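Local coordinates for protein endo-beta-1,2-glucanase (Talaromyces funiculosus, PDB 6IMV) that hydrolyses beta-1,2-glucan at internal beta-1,2-glucosidic linkages, as an endo-acting fungal glycoside hydrolase, at residues Q339-M343 with W400-M404; A345-N349 with T417-R421; T382-F387 with D434-T439. One frame throughout, in Å; residues are numbered along the deposited sequence.

Interaction 1: residues Q339-M343 with W400-M404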
loop_
_atom_site.group_PDB
_atom_site.type_symbol
_atom_site.label_atom_id
_atom_site.label_comp_id
_atom_site.label_asym_id
_atom_site.label_seq_id
_atom_site.Cartn_x
_atom_site.Cartn_y
_atom_site.Cartn_z
ATOM N N GLN A 339 -10.266 -21.406 -10.808
ATOM C CA GLN A 339 -10.187 -21.115 -12.259
ATOM C C GLN A 339 -10.341 -19.613 -12.532
ATOM O O GLN A 339 -11.092 -19.218 -13.421
ATOM C CB GLN A 339 -11.228 -21.928 -13.038
ATOM C CG GLN A 339 -10.967 -23.425 -13.007
ATOM C CD GLN A 339 -12.032 -24.145 -13.796
ATOM O OE1 GLN A 339 -13.114 -24.419 -13.301
ATOM N NE2 GLN A 339 -11.744 -24.428 -15.052
ATOM N N VAL A 340 -9.577 -18.798 -11.799
ATOM C CA VAL A 340 -9.572 -17.339 -11.937
ATOM C C VAL A 340 -8.240 -16.913 -12.555
ATOM O O VAL A 340 -7.173 -17.314 -12.089
ATOM C CB VAL A 340 -9.812 -16.649 -10.577
ATOM C CG1 VAL A 340 -9.851 -15.137 -10.721
ATOM C CG2 VAL A 340 -11.078 -17.153 -9.900
ATOM N N PRO A 341 -8.256 -16.106 -13.637
ATOM C CA PRO A 341 -7.026 -15.689 -14.317
ATOM C C PRO A 341 -6.322 -14.485 -13.674
ATOM O O PRO A 341 -5.618 -13.731 -14.345
ATOM C CB PRO A 341 -7.553 -15.370 -15.729
ATOM C CG PRO A 341 -8.920 -14.810 -15.484
ATOM C CD PRO A 341 -9.465 -15.643 -14.340
ATOM N N GLY A 342 -6.480 -14.349 -12.359
ATOM C CA GLY A 342 -5.883 -13.294 -11.581
ATOM C C GLY A 342 -6.097 -13.561 -10.107
ATOM O O GLY A 342 -6.559 -14.653 -9.728
ATOM N N MET A 343 -5.770 -12.565 -9.274
ATOM C CA MET A 343 -6.022 -12.664 -7.854
ATOM C C MET A 343 -6.752 -11.395 -7.379
ATOM O O MET A 343 -6.911 -10.443 -8.142
ATOM C CB MET A 343 -4.710 -12.898 -7.099
ATOM C CG MET A 343 -4.027 -14.180 -7.495
ATOM S SD MET A 343 -2.547 -14.571 -6.519
ATOM C CE MET A 343 -1.375 -13.371 -7.159
ATOM N N TRP A 400 1.702 -13.713 -12.634
ATOM C CA TRP A 400 0.314 -13.393 -12.329
ATOM C C TRP A 400 -0.033 -11.988 -12.826
ATOM O O TRP A 400 -1.092 -11.773 -13.421
ATOM C CB TRP A 400 0.035 -13.563 -10.837
ATOM C CG TRP A 400 -0.179 -14.994 -10.466
ATOM C CD1 TRP A 400 0.735 -15.853 -9.927
ATOM C CD2 TRP A 400 -1.393 -15.746 -10.619
ATOM N NE1 TRP A 400 0.176 -17.082 -9.748
ATOM C CE2 TRP A 400 -1.125 -17.050 -10.161
ATOM C CE3 TRP A 400 -2.664 -15.456 -11.118
ATOM C CZ2 TRP A 400 -2.095 -18.048 -10.160
ATOM C CZ3 TRP A 400 -3.622 -16.445 -11.128
ATOM C CH2 TRP A 400 -3.339 -17.722 -10.653
ATOM N N TRP A 401 0.885 -11.042 -12.596
ATOM C CA TRP A 401 0.775 -9.673 -13.074
ATOM C C TRP A 401 0.570 -9.658 -14.600
ATOM O O TRP A 401 -0.353 -9.017 -15.104
ATOM C CB TRP A 401 2.018 -8.878 -12.661
ATOM C CG TRP A 401 1.914 -7.398 -12.861
ATOM C CD1 TRP A 401 1.571 -6.464 -11.925
ATOM C CD2 TRP A 401 2.209 -6.666 -14.067
ATOM N NE1 TRP A 401 1.641 -5.208 -12.464
ATOM C CE2 TRP A 401 2.016 -5.300 -13.778
ATOM C CE3 TRP A 401 2.600 -7.028 -15.361
ATOM C CZ2 TRP A 401 2.196 -4.305 -14.738
ATOM C CZ3 TRP A 401 2.790 -6.042 -16.304
ATOM C CH2 TRP A 401 2.589 -4.700 -15.997
ATOM N N ARG A 402 1.440 -10.371 -15.321
ATOM C CA ARG A 402 1.407 -10.458 -16.775
ATOM C C ARG A 402 0.043 -10.994 -17.230
ATOM O O ARG A 402 -0.594 -10.424 -18.129
ATOM C CB ARG A 402 2.538 -11.354 -17.294
ATOM C CG ARG A 402 2.469 -11.633 -18.790
ATOM C CD ARG A 402 3.559 -12.563 -19.292
ATOM N NE ARG A 402 3.264 -13.063 -20.628
ATOM C CZ ARG A 402 2.300 -13.933 -20.925
ATOM N NH1 ARG A 402 1.645 -14.560 -19.963
ATOM N NH2 ARG A 402 1.976 -14.149 -22.194
ATOM N N ASN A 403 -0.392 -12.092 -16.606
ATOM C CA ASN A 403 -1.640 -12.776 -16.962
ATOM C C ASN A 403 -2.815 -11.783 -16.957
ATOM O O ASN A 403 -3.626 -11.750 -17.891
ATOM C CB ASN A 403 -1.920 -13.981 -16.057
ATOM C CG ASN A 403 -2.862 -14.975 -16.703
ATOM O OD1 ASN A 403 -2.491 -15.638 -17.661
ATOM N ND2 ASN A 403 -4.079 -15.082 -16.196
ATOM N N MET A 404 -2.886 -10.952 -15.920
ATOM C CA MET A 404 -3.927 -9.934 -15.819
ATOM C C MET A 404 -3.661 -8.778 -16.797
ATOM O O MET A 404 -4.589 -8.320 -17.459
ATOM C CB MET A 404 -4.022 -9.426 -14.381
ATOM C CG MET A 404 -4.559 -10.484 -13.432
ATOM S SD MET A 404 -4.705 -9.897 -11.734
ATOM C CE MET A 404 -3.177 -10.501 -11.020
#

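Interaction 2: residues A345-N349 with T417-R421. With NAG (2-acetamido-2-deoxy-beta-D-glucopyranose), chain C; BGC (beta-D-glucopyranose), chain I; NAG (2-acetamido-2-deoxy-beta-D-glucopyranose), chain B.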
loop_
_atom_site.group_PDB
_atom_site.type_symbol
_atom_site.label_atom_id
_atom_site.label_comp_id
_atom_site.label_asym_id
_atom_site.label_seq_id
_atom_site.Cartn_x
_atom_site.Cartn_y
_atom_site.Cartn_z
ATOM N N ALA A 345 -8.064 -8.279 -4.607
ATOM C CA ALA A 345 -7.800 -7.264 -3.605
ATOM C C ALA A 345 -8.847 -6.148 -3.728
ATOM O O ALA A 345 -9.443 -5.960 -4.797
ATOM C CB ALA A 345 -6.394 -6.727 -3.774
ATOM N N SER A 346 -9.082 -5.432 -2.629
ATOM C CA SER A 346 -9.938 -4.259 -2.633
ATOM C C SER A 346 -9.527 -3.350 -3.801
ATOM O O SER A 346 -8.332 -3.059 -3.994
ATOM C CB SER A 346 -9.866 -3.519 -1.314
ATOM O OG SER A 346 -10.108 -4.386 -0.215
ATOM N N ILE A 347 -10.513 -2.906 -4.585
ATOM C CA ILE A 347 -10.239 -2.293 -5.890
ATOM C C ILE A 347 -11.480 -1.538 -6.388
ATOM O O ILE A 347 -12.622 -1.872 -6.030
ATOM C CB ILE A 347 -9.801 -3.384 -6.894
ATOM C CG1 ILE A 347 -9.142 -2.799 -8.138
ATOM C CG2 ILE A 347 -10.961 -4.306 -7.272
ATOM C CD1 ILE A 347 -7.794 -2.181 -7.879
ATOM N N ASN A 348 -11.241 -0.530 -7.235
ATOM C CA ASN A 348 -12.294 0.141 -7.981
ATOM C C ASN A 348 -12.911 -0.841 -8.981
ATOM O O ASN A 348 -12.220 -1.675 -9.579
ATOM C CB ASN A 348 -11.796 1.402 -8.691
ATOM C CG ASN A 348 -11.639 2.556 -7.728
ATOM O OD1 ASN A 348 -12.627 3.185 -7.348
ATOM N ND2 ASN A 348 -10.418 2.804 -7.290
ATOM N N ASN A 349 -14.230 -0.702 -9.138
ATOM C CA ASN A 349 -15.039 -1.464 -10.063
ATOM C C ASN A 349 -14.820 -0.919 -11.476
ATOM O O ASN A 349 -14.133 0.101 -11.667
ATOM C CB ASN A 349 -16.513 -1.378 -9.660
ATOM C CG ASN A 349 -17.351 -2.570 -10.076
ATOM O OD1 ASN A 349 -16.912 -3.420 -10.856
ATOM N ND2 ASN A 349 -18.565 -2.624 -9.548
ATOM N N THR A 417 -3.383 -1.060 -15.824
ATOM C CA THR A 417 -4.720 -0.539 -15.592
ATOM C C THR A 417 -5.237 -1.069 -14.244
ATOM O O THR A 417 -4.823 -2.155 -13.795
ATOM C CB THR A 417 -5.619 -0.920 -16.773
ATOM O OG1 THR A 417 -4.982 -0.516 -17.986
ATOM C CG2 THR A 417 -6.993 -0.300 -16.702
ATOM N N GLU A 418 -6.157 -0.315 -13.627
ATOM C CA GLU A 418 -6.677 -0.567 -12.263
ATOM C C GLU A 418 -7.129 -2.029 -12.094
ATOM O O GLU A 418 -6.671 -2.737 -11.181
ATOM C CB GLU A 418 -7.823 0.405 -11.964
ATOM C CG GLU A 418 -8.550 0.148 -10.643
ATOM C CD GLU A 418 -8.022 0.861 -9.412
ATOM O OE1 GLU A 418 -6.935 1.466 -9.496
ATOM O OE2 GLU A 418 -8.697 0.798 -8.356
ATOM N N SER A 419 -8.060 -2.475 -12.944
ATOM C CA SER A 419 -8.715 -3.766 -12.748
ATOM C C SER A 419 -9.483 -4.185 -14.001
ATOM O O SER A 419 -9.800 -3.351 -14.833
ATOM C CB SER A 419 -9.639 -3.727 -11.556
ATOM O OG SER A 419 -10.795 -2.966 -11.841
ATOM N N THR A 420 -9.772 -5.492 -14.079
ATOM C CA THR A 420 -10.613 -6.098 -15.100
ATOM C C THR A 420 -11.574 -7.091 -14.432
ATOM O O THR A 420 -11.221 -7.757 -13.461
ATOM C CB THR A 420 -9.778 -6.816 -16.171
ATOM O OG1 THR A 420 -10.664 -7.373 -17.141
ATOM C CG2 THR A 420 -8.891 -7.916 -15.625
ATOM N N ARG A 421 -12.780 -7.209 -14.988
ATOM C CA ARG A 421 -13.624 -8.341 -14.686
ATOM C C ARG A 421 -12.868 -9.619 -15.069
ATOM O O ARG A 421 -12.159 -9.653 -16.099
ATOM C CB ARG A 421 -14.952 -8.235 -15.441
ATOM C CG ARG A 421 -15.921 -7.223 -14.845
ATOM C CD ARG A 421 -17.274 -7.226 -15.532
ATOM N NE ARG A 421 -17.922 -8.530 -15.405
ATOM C CZ ARG A 421 -18.697 -8.916 -14.393
ATOM N NH1 ARG A 421 -18.914 -8.115 -13.363
ATOM N NH2 ARG A 421 -19.248 -10.114 -14.418
HETATM C C1 NAG C . -19.513 -3.674 -9.812
HETATM C C2 NAG C . -20.621 -3.594 -8.782
HETATM C C3 NAG C . -21.572 -4.762 -9.000
HETATM C C4 NAG C . -22.150 -4.704 -10.399
HETATM C C5 NAG C . -21.038 -4.582 -11.433
HETATM C C6 NAG C . -21.628 -4.279 -12.808
HETATM C C7 NAG C . -19.765 -2.527 -6.745
HETATM C C8 NAG C . -19.331 -2.769 -5.328
HETATM N N2 NAG C . -20.090 -3.614 -7.433
HETATM O O3 NAG C . -22.613 -4.724 -8.041
HETATM O O4 NAG C . -22.863 -5.930 -10.622
HETATM O O5 NAG C . -20.098 -3.551 -11.105
HETATM O O6 NAG C . -20.567 -4.290 -13.755
HETATM O O7 NAG C . -19.813 -1.408 -7.226
HETATM C C2 BGC I . -11.976 5.251 -2.468
HETATM C C3 BGC I . -11.602 5.378 -3.955
HETATM C C4 BGC I . -10.096 5.153 -4.196
HETATM C C5 BGC I . -9.631 3.887 -3.460
HETATM C C6 BGC I . -8.127 3.631 -3.588
HETATM C C1 BGC I . -11.400 3.971 -1.877
HETATM O O1 BGC I . -11.678 3.808 -0.484
HETATM O O2 BGC I . -13.388 5.188 -2.355
HETATM O O3 BGC I . -11.985 6.657 -4.463
HETATM O O4 BGC I . -9.792 5.060 -5.603
HETATM O O5 BGC I . -9.986 3.969 -2.074
HETATM O O6 BGC I . -7.420 4.682 -2.936
HETATM C C1 NAG B . -24.212 -5.655 -11.046
HETATM C C2 NAG B . -24.822 -6.892 -11.700
HETATM C C3 NAG B . -26.292 -6.664 -12.077
HETATM C C4 NAG B . -27.090 -5.973 -10.977
HETATM C C5 NAG B . -26.309 -4.726 -10.533
HETATM C C6 NAG B . -27.033 -3.840 -9.525
HETATM C C7 NAG B . -23.152 -8.045 -13.096
HETATM C C8 NAG B . -22.538 -8.043 -14.463
HETATM N N2 NAG B . -24.095 -7.135 -12.927
HETATM O O3 NAG B . -26.931 -7.904 -12.395
HETATM O O4 NAG B . -28.401 -5.681 -11.499
HETATM O O5 NAG B . -25.053 -5.174 -9.994
HETATM O O6 NAG B . -26.934 -4.408 -8.215
HETATM O O7 NAG B . -22.796 -8.819 -12.220
HETATM O O HOH W 1 -17.927 -5.440 -12.783
#

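Interaction 3: residues T382-F387 with D434-T439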
loop_
_atom_site.group_PDB
_atom_site.type_symbol
_atom_site.label_atom_id
_atom_site.label_comp_id
_atom_site.label_asym_id
_atom_site.label_seq_id
_atom_site.Cartn_x
_atom_site.Cartn_y
_atom_site.Cartn_z
ATOM N N THR A 382 -7.340 -7.698 -10.034
ATOM C CA THR A 382 -6.442 -6.550 -10.164
ATOM C C THR A 382 -4.983 -6.993 -10.110
ATOM O O THR A 382 -4.605 -7.834 -9.296
ATOM C CB THR A 382 -6.735 -5.483 -9.102
ATOM O OG1 THR A 382 -5.788 -4.421 -9.236
ATOM C CG2 THR A 382 -6.683 -6.020 -7.688
ATOM N N PRO A 383 -4.107 -6.396 -10.952
ATOM C CA PRO A 383 -2.674 -6.692 -10.907
ATOM C C PRO A 383 -2.001 -6.515 -9.533
ATOM O O PRO A 383 -1.086 -7.270 -9.219
ATOM C CB PRO A 383 -2.090 -5.708 -11.934
ATOM C CG PRO A 383 -3.223 -5.506 -12.919
ATOM C CD PRO A 383 -4.453 -5.465 -12.041
ATOM N N TYR A 384 -2.444 -5.549 -8.719
ATOM C CA TYR A 384 -1.737 -5.256 -7.453
ATOM C C TYR A 384 -1.937 -6.380 -6.425
ATOM O O TYR A 384 -1.201 -6.434 -5.428
ATOM C CB TYR A 384 -2.113 -3.875 -6.916
ATOM C CG TYR A 384 -3.154 -3.807 -5.832
ATOM C CD1 TYR A 384 -4.502 -3.698 -6.141
ATOM C CD2 TYR A 384 -2.796 -3.762 -4.496
ATOM C CE1 TYR A 384 -5.465 -3.580 -5.152
ATOM C CE2 TYR A 384 -3.751 -3.658 -3.491
ATOM C CZ TYR A 384 -5.093 -3.564 -3.817
ATOM O OH TYR A 384 -6.038 -3.454 -2.829
ATOM N N SER A 385 -2.900 -7.280 -6.669
ATOM C CA SER A 385 -3.087 -8.492 -5.869
ATOM C C SER A 385 -1.787 -9.306 -5.750
ATOM O O SER A 385 -1.630 -10.082 -4.810
ATOM C CB SER A 385 -4.201 -9.349 -6.415
ATOM O OG SER A 385 -3.883 -9.848 -7.711
ATOM N N VAL A 386 -0.859 -9.125 -6.692
ATOM C CA VAL A 386 0.400 -9.882 -6.722
ATOM C C VAL A 386 1.456 -9.290 -5.770
ATOM O O VAL A 386 2.493 -9.911 -5.596
ATOM C CB VAL A 386 0.992 -9.948 -8.143
ATOM C CG1 VAL A 386 -0.039 -10.363 -9.178
ATOM C CG2 VAL A 386 1.671 -8.643 -8.537
ATOM N N PHE A 387 1.248 -8.098 -5.199
ATOM C CA PHE A 387 2.364 -7.437 -4.494
ATOM C C PHE A 387 2.907 -8.332 -3.373
ATOM O O PHE A 387 4.122 -8.449 -3.251
ATOM C CB PHE A 387 2.022 -6.002 -4.070
ATOM C CG PHE A 387 1.381 -5.822 -2.722
ATOM C CD1 PHE A 387 2.122 -5.947 -1.558
ATOM C CD2 PHE A 387 0.044 -5.468 -2.620
ATOM C CE1 PHE A 387 1.529 -5.764 -0.320
ATOM C CE2 PHE A 387 -0.548 -5.291 -1.380
ATOM C CZ PHE A 387 0.198 -5.424 -0.232
ATOM N N ASP A 434 -2.717 2.884 -5.204
ATOM C CA ASP A 434 -3.021 1.611 -4.537
ATOM C C ASP A 434 -2.893 0.432 -5.520
ATOM O O ASP A 434 -2.341 -0.609 -5.150
ATOM C CB ASP A 434 -4.404 1.653 -3.871
ATOM C CG ASP A 434 -4.438 2.360 -2.520
ATOM O OD1 ASP A 434 -4.080 3.536 -2.460
ATOM O OD2 ASP A 434 -4.868 1.732 -1.530
ATOM N N SER A 435 -3.393 0.580 -6.756
ATOM C CA SER A 435 -3.447 -0.554 -7.714
ATOM C C SER A 435 -2.161 -0.687 -8.542
ATOM O O SER A 435 -2.049 -1.608 -9.335
ATOM C CB SER A 435 -4.660 -0.475 -8.631
ATOM O OG SER A 435 -4.477 0.488 -9.652
ATOM N N LYS A 436 -1.195 0.222 -8.365
ATOM C CA LYS A 436 -0.037 0.280 -9.272
ATOM C C LYS A 436 1.290 0.348 -8.509
ATOM O O LYS A 436 2.225 -0.406 -8.811
ATOM C CB LYS A 436 -0.174 1.492 -10.187
ATOM C CG LYS A 436 -1.291 1.394 -11.213
ATOM C CD LYS A 436 -1.527 2.696 -11.953
ATOM C CE LYS A 436 -0.369 3.131 -12.819
ATOM N NZ LYS A 436 -0.003 2.069 -13.787
ATOM N N VAL A 437 1.389 1.285 -7.568
ATOM C CA VAL A 437 2.659 1.614 -6.936
ATOM C C VAL A 437 2.856 0.771 -5.669
ATOM O O VAL A 437 3.972 0.726 -5.142
ATOM C CB VAL A 437 2.770 3.127 -6.672
ATOM C CG1 VAL A 437 4.106 3.511 -6.042
ATOM C CG2 VAL A 437 2.541 3.905 -7.950
ATOM N N SER A 438 1.798 0.085 -5.204
ATOM C CA SER A 438 1.946 -0.996 -4.216
ATOM C C SER A 438 2.882 -2.082 -4.786
ATOM O O SER A 438 3.819 -2.534 -4.128
ATOM C CB SER A 438 0.604 -1.582 -3.847
ATOM O OG SER A 438 -0.139 -1.880 -5.025
ATOM N N THR A 439 2.611 -2.483 -6.032
ATOM C CA THR A 439 3.385 -3.483 -6.734
ATOM C C THR A 439 4.819 -2.981 -6.939
ATOM O O THR A 439 5.772 -3.705 -6.688
ATOM C CB THR A 439 2.737 -3.858 -8.068
ATOM O OG1 THR A 439 1.385 -4.219 -7.782
ATOM C CG2 THR A 439 3.466 -4.991 -8.762
HETATM O O HOH W 2 -5.792 -0.763 -1.003
#

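Interaction 1: residues Q339-M343 with W400-M404
Met343 lays its thioether over the indole of Trp400, and the tryptophan shows how one large ring can serve several neighbours at once. Its CB meets Met343 CE at 3.9 Å, and CG lies at the same distance from that methyl. Met343 SD stands 4.5 Å from the centroid of the Trp400 five-membered ring and only 14° off the ring normal, a Met-aromatic contact joined by a CH-pi contact from CE. Farther out, Trp400 CE3 reaches Gly342 CA at 3.9 Å, CZ3 comes to 3.7 Å from Gly342 O, and the rim at CZ3 and CH2 faces Val340 O, near the ring plane. With CG anti to the carbonyl carbon (chi1 -80°), the indole reaches from helix 394-405 toward the loop that follows helix 318-337; that helix ends in a Schellman motif at Gln339. Trp400 NE1 donates to the carbonyl of Cys487, whose disulfide with Cys333 returns to helix 318-337. One turn along, Asn403 ND2 donates to Pro341 O at 2.8 Å, in its own amide plane but 36° above the carbonyl plane of the proline, and it also bonds to Glu491 O. Met404 passes beside the glycine, its SD 3.6 Å from Gly342 CA, while Met404 CE packs on Met343 N, a buried amide with no hydrogen-bond partner in the model.

Interaction 2: residues A345-N349 with T417-R421
Asn348 and Glu418 meet through two hydrogen bonds that converge on a single carboxylate oxygen. Asn348 N donates to Glu418 OE2 at 3.1 Å along the anti lone pair, whereas Asn348 ND2 reaches the same OE2 at 2.8 Å from above the carboxylate plane, the amide and carboxylate planes standing 48° apart. The other hydrogen of Asn348 ND2 goes to glucose O4 at 2.9 Å (N-H...O 169°), consistent with Glu418 acting as a second-shell residue that sets the amide. Glu418 OE1 is in turn held by Ser435 and Thr432. A third bond between the segments runs from Ser419 OG to Asn348 O at 3.0 Å. These bonds fasten the hairpin of strands 347-352 and 357-362 to strand 415-421 of the larger antiparallel sheet. Replacing Glu418 by alanine is likely to leave the Asn348 amide without its second hold and its backbone N without an acceptor. The apolar contact is Ile347 CG1 on Ser419 CB at 3.6 Å; chi1 of -164° swings CG1 away from the backbone N. Ile347 CD1 comes end-on at 3.1 Å to Glu418 OE2, a close approach of a methyl to a charged oxygen. At Asn349 and Arg421 the partner is glycan: Asn349 ND2 is covalently joined to C1 of an N-acetylglucosamine, a water accepts from Arg421 NH1 and donates to Asn349 OD1, and the next sugar's methyl lies over the guanidinium face.

Interaction 3: residues T382-F387 with D434-T439
Tyr384 spreads its ring over the carbonyl oxygen of Asp434, which sits 3.2 Å above the ring plane, toward the rim. The motif is a short 3-10 turn, residues 383-385, set against the first turns of helix 433-443, and no direct hydrogen bond crosses between them: carbonyl oxygens and hydroxyls of the helix press on carbon instead. Tyr384 CB meets Ser435 O at 3.3 Å, and Ser438 OG, which bonds back to Asp434 O, approaches Tyr384 CD2 at 3.3 Å. A chi1 of 99°, well away from a staggered value, turns the ring onto this surface. A turn later Phe387 CB rests on Thr439 CA, and the methyls Val386 CG2 and Thr439 CG2 touch at 4.1 Å. The polar ends have partners beyond the two segments: Tyr384 OH bonds to Ser346 O, while Asp434, which touches bound glucose, forms a salt bridge with Lys82. A water joins the two side chains, donating to Asp434 OD2 at 2.7 Å and to Tyr384 OH at 3.3 Å. The turn is fixed from within by Thr382 O, which accepts both Ser385 N and Ser385 OG, the hydroxyl at 2.7 Å and almost in line with the carbonyl bond (C=O...O 174°).

From the N terminus the chain passes through residues 339-343, 345-349 and 382-387, then meets their partners in the same order, 400-404, 417-421 and 434-439. Interactions 1, 2 and 3 thus close loops with 56, 67 and 46 residues between their segments; all three cross and none nests. Interaction 1 joins the loop after helix 318-337 to helix 394-405, interaction 2 brings the hairpin strand 347-352 to strand 415-421, and interaction 3 sets the turn after strand 380-381 against helix 433-443. Interaction 3 touches both others: Met404 SD packs on Thr382 O, and Ile347 CD1 on Thr382 OG1. Interactions 1 and 2 only adjoin in sequence.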